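Local coordinates for uncharacterized protein (Thermoplasma acidophilum, PDB 3M4R) that is of unknown function but forms the zinc-binding class II aldolase/adducin-type N-terminal domain of a longer protein that is probably an oxidoreductase, at residues 76-80 against 81-85; 63-66 against 67-71. All blocks are in the same frame, centred on the assembly; numbering follows the deposited sequence. Where two conformers were deposited one is given.

Contact 1 (76-80 against 81-85); sequences TGIRM and DDALA
Arg79 and Met80 meet Asp82, Ala83 and Leu84 at a strand-to-helix junction, where the edge strand of the class II aldolase domain's sheet runs straight into a short helix with Arg79 as its N-cap residue. Two backbone bonds start the first turn: Ala83 N reaches Arg79 O at 3.0 Å, and Leu84 N reaches Met80 O at 2.8 Å, both nearly straight. The tight side is apolar. Met80, present as selenomethionine, folds back at chi2 and chi3 (-68° and -65°), which lays CE against the branch point of Leu84, 3.6 Å from CG, so that this methyl touches the more exposed leucine while the buried Met80 side chain also packs on Leu58 and Ala121. The solvent side is looser. There Arg79 and Asp82 run side by side; in the modelled conformer the arginine's CD lies 3.7 Å from Asp82 OD2, but NE stays 4.8 Å from that oxygen, and the guanidinium and carboxylate planes are turned 43° apart. The guanidinium forms its salt bridge instead with Asp49. Back on the buried side, the join from strand to helix is closed by two methyls, Ile78 CG2 and Ala83 CB, 4.1 Å apart.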
loop_
_atom_site.group_PDB
_atom_site.type_symbol
_atom_site.label_atom_id
_atom_site.label_comp_id
_atom_site.label_asym_id
_atom_site.label_seq_id
_atom_site.Cartn_x
_atom_site.Cartn_y
_atom_site.Cartn_z
ATOM N N THR A 76 5.261 -3.096 11.418
ATOM C CA THR A 76 5.475 -2.168 12.551
ATOM C C THR A 76 4.123 -1.529 12.796
ATOM O O THR A 76 3.407 -1.148 11.843
ATOM C CB THR A 76 6.570 -1.181 12.223
ATOM O OG1 THR A 76 7.861 -1.852 12.302
ATOM C CG2 THR A 76 6.583 0.118 13.165
ATOM N N GLY A 77 3.753 -1.429 14.079
ATOM C CA GLY A 77 2.466 -0.874 14.493
ATOM C C GLY A 77 2.486 0.630 14.619
ATOM O O GLY A 77 3.274 1.162 15.426
ATOM N N ILE A 78 1.588 1.298 13.885
ATOM C CA ILE A 78 1.428 2.756 13.925
ATOM C C ILE A 78 0.042 3.074 14.427
ATOM O O ILE A 78 -0.963 2.503 13.965
ATOM C CB ILE A 78 1.666 3.389 12.504
ATOM C CG1 ILE A 78 3.068 3.040 11.981
ATOM C CG2 ILE A 78 1.444 4.934 12.473
ATOM C CD1 ILE A 78 4.281 3.615 12.780
ATOM N N ARG A 79 -0.051 3.963 15.383
ATOM C CA ARG A 79 -1.369 4.346 15.905
ATOM C C ARG A 79 -2.142 5.063 14.817
ATOM O O ARG A 79 -1.665 6.030 14.274
ATOM C CB ARG A 79 -1.249 5.272 17.116
ATOM C CG ARG A 79 -0.475 4.680 18.279
ATOM C CD ARG A 79 -0.296 5.634 19.470
ATOM N NE ARG A 79 0.283 4.814 20.515
ATOM C CZ ARG A 79 -0.391 4.180 21.462
ATOM N NH1 ARG A 79 -1.702 4.343 21.609
ATOM N NH2 ARG A 79 0.281 3.416 22.299
HETATM N N MSE A 80 -3.352 4.589 14.502
HETATM C CA MSE A 80 -4.158 5.216 13.462
HETATM C C MSE A 80 -4.642 6.580 13.906
HETATM O O MSE A 80 -4.700 7.482 13.079
HETATM C CB MSE A 80 -5.368 4.357 13.047
HETATM C CG MSE A 80 -4.960 3.296 11.975
HETATM SE SE MSE A 80 -4.485 4.047 10.230
HETATM C CE MSE A 80 -6.275 4.728 9.866
ATOM N N ASP A 81 -4.970 6.748 15.180
ATOM C CA ASP A 81 -5.341 8.069 15.687
ATOM C C ASP A 81 -4.268 9.093 15.331
ATOM O O ASP A 81 -4.570 10.150 14.819
ATOM C CB ASP A 81 -5.465 8.062 17.210
ATOM C CG ASP A 81 -6.827 7.609 17.691
ATOM O OD1 ASP A 81 -7.747 7.440 16.861
ATOM O OD2 ASP A 81 -6.982 7.452 18.945
ATOM N N ASP A 82 -3.007 8.735 15.566
ATOM C CA ASP A 82 -1.860 9.599 15.262
ATOM C C ASP A 82 -1.714 9.830 13.732
ATOM O O ASP A 82 -1.560 10.944 13.255
ATOM C CB ASP A 82 -0.585 8.969 15.773
ATOM C CG ASP A 82 -0.423 9.050 17.289
ATOM O OD1 ASP A 82 -1.398 9.421 17.989
ATOM O OD2 ASP A 82 0.718 8.772 17.756
ATOM N N ALA A 83 -1.730 8.754 12.969
ATOM C CA ALA A 83 -1.594 8.872 11.529
ATOM C C ALA A 83 -2.721 9.692 10.916
ATOM O O ALA A 83 -2.478 10.554 10.105
ATOM C CB ALA A 83 -1.447 7.442 10.869
ATOM N N LEU A 84 -3.960 9.482 11.323
ATOM C CA LEU A 84 -5.056 10.186 10.689
ATOM C C LEU A 84 -5.029 11.655 11.070
ATOM O O LEU A 84 -5.562 12.514 10.342
ATOM C CB LEU A 84 -6.415 9.580 11.103
ATOM C CG LEU A 84 -6.861 8.282 10.409
ATOM C CD1 LEU A 84 -8.190 7.754 11.016
ATOM C CD2 LEU A 84 -6.989 8.474 8.886
ATOM N N ALA A 85 -4.419 11.978 12.215
ATOM C CA ALA A 85 -4.359 13.380 12.633
ATOM C C ALA A 85 -3.433 14.151 11.735
ATOM O O ALA A 85 -3.541 15.341 11.651
ATOM C CB ALA A 85 -3.895 13.512 14.114
#

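Contact 2 (63-66 against 67-71); sequences SGSN and LGTID
The flat group at the heart of this turn is the Asn66-Leu67 peptide, whose carbonyl oxygen is wrapped by Ser65, Thr69 and Ile70. One face at the oxygen is approached by Thr69, its backbone N 3.7 Å from Asn66 O with OG1 a little farther off; toward the opposite face lies Ile70 CG1, 4.1 Å from the same oxygen. Near the plane, Ile70 CB abuts one edge at 3.5 Å, and Ser65 OG comes in at the other, donating to a lone pair of Asn66 O across 2.7 Å with a C=O...donor angle of 132°. Ser65 can do this because its OG is turned opposite its own backbone nitrogen (chi1 177°), and is thereby swung along the chain; the same hydroxyl then sits 3.6 Å from Ile70 CA. Beyond it the chain doubles back in a beta turn, closed by a weak bond from Ile70 N to Leu67 O, while Leu67 and Ile70 both pack on Ser24 and Lys61. With an alanine in place of Ser65, Asn66 O would probably lose this hydroxyl donor and the bend would be freer to shift. No backbone N-H across the turn is bonded to Asn66 O, so the Ser65 hydroxyl probably takes the place of a backbone donor at this oxygen.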
loop_
_atom_site.group_PDB
_atom_site.type_symbol
_atom_site.label_atom_id
_atom_site.label_comp_id
_atom_site.label_asym_id
_atom_site.label_seq_id
_atom_site.Cartn_x
_atom_site.Cartn_y
_atom_site.Cartn_z
ATOM N N SER A 63 11.365 -1.757 7.563
ATOM C CA SER A 63 12.655 -1.852 6.857
ATOM C C SER A 63 13.424 -3.128 7.165
ATOM O O SER A 63 14.530 -3.308 6.680
ATOM C CB SER A 63 13.536 -0.669 7.254
ATOM O OG SER A 63 13.676 -0.634 8.657
ATOM N N GLY A 64 12.881 -3.985 8.018
ATOM C CA GLY A 64 13.587 -5.200 8.429
ATOM C C GLY A 64 13.544 -6.381 7.432
ATOM O O GLY A 64 14.175 -7.393 7.690
ATOM N N SER A 65 12.740 -6.291 6.362
ATOM C CA SER A 65 12.661 -7.364 5.376
ATOM C C SER A 65 12.064 -6.879 4.059
ATOM O O SER A 65 11.314 -5.891 4.045
ATOM C CB SER A 65 11.752 -8.505 5.921
ATOM O OG SER A 65 11.571 -9.577 4.977
ATOM N N ASN A 66 12.354 -7.613 2.984
ATOM C CA ASN A 66 11.657 -7.404 1.734
ATOM C C ASN A 66 10.294 -8.109 1.872
ATOM O O ASN A 66 10.094 -8.913 2.785
ATOM C CB ASN A 66 12.489 -7.886 0.532
ATOM C CG ASN A 66 13.689 -6.956 0.223
ATOM O OD1 ASN A 66 13.769 -5.819 0.709
ATOM N ND2 ASN A 66 14.594 -7.428 -0.606
ATOM N N LEU A 67 9.351 -7.749 1.015
ATOM C CA LEU A 67 7.980 -8.274 1.032
ATOM C C LEU A 67 7.919 -9.794 0.823
ATOM O O LEU A 67 7.074 -10.485 1.401
ATOM C CB LEU A 67 7.199 -7.648 -0.126
ATOM C CG LEU A 67 6.615 -6.252 0.101
ATOM C CD1 LEU A 67 5.971 -5.753 -1.197
ATOM C CD2 LEU A 67 5.602 -6.327 1.244
ATOM N N GLY A 68 8.815 -10.263 -0.020
ATOM C CA GLY A 68 8.820 -11.664 -0.521
ATOM C C GLY A 68 8.965 -12.731 0.562
ATOM O O GLY A 68 8.343 -13.805 0.469
ATOM N N THR A 69 9.758 -12.410 1.592
ATOM C CA THR A 69 10.111 -13.332 2.669
ATOM C C THR A 69 9.703 -12.755 4.028
ATOM O O THR A 69 10.217 -13.137 5.061
ATOM C CB THR A 69 11.640 -13.636 2.631
ATOM O OG1 THR A 69 12.368 -12.425 2.780
ATOM C CG2 THR A 69 12.027 -14.249 1.309
ATOM N N ILE A 70 8.721 -11.866 4.019
ATOM C CA ILE A 70 8.355 -11.153 5.223
ATOM C C ILE A 70 7.674 -12.122 6.223
ATOM O O ILE A 70 7.158 -13.183 5.846
ATOM C CB ILE A 70 7.480 -9.952 4.898
ATOM C CG1 ILE A 70 7.610 -8.866 6.000
ATOM C CG2 ILE A 70 6.010 -10.374 4.681
ATOM C CD1 ILE A 70 7.158 -7.499 5.507
ATOM N N ASP A 71 7.761 -11.766 7.494
ATOM C CA ASP A 71 7.026 -12.445 8.555
ATOM C C ASP A 71 6.428 -11.394 9.476
ATOM O O ASP A 71 6.439 -10.212 9.148
ATOM C CB ASP A 71 7.895 -13.500 9.283
ATOM C CG ASP A 71 8.977 -12.915 10.129
ATOM O OD1 ASP A 71 8.978 -11.691 10.475
ATOM O OD2 ASP A 71 9.869 -13.720 10.493
#

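Contact 2 comes first along the chain, in the loop that leaves strand 54-61, and contact 1 follows where strand 75-79 ends and helix 80-85 begins. Their centres are about 21 Å apart and their nearest atoms about 6 Å, so they do not touch. Strand 54-61 is common to both: contact 1 packs on it through strand 75-79, its antiparallel neighbour, and contact 2 through Lys61 near its end. Contact 2 lies in the loop joining these two strands; contact 1 runs along the second of them and into helix 80-85. Contact 1 brings the edge strand to helix 117-121, whereas contact 2 ties the end of strand 54-61 to helix 16-28; neither supplies a zinc ligand.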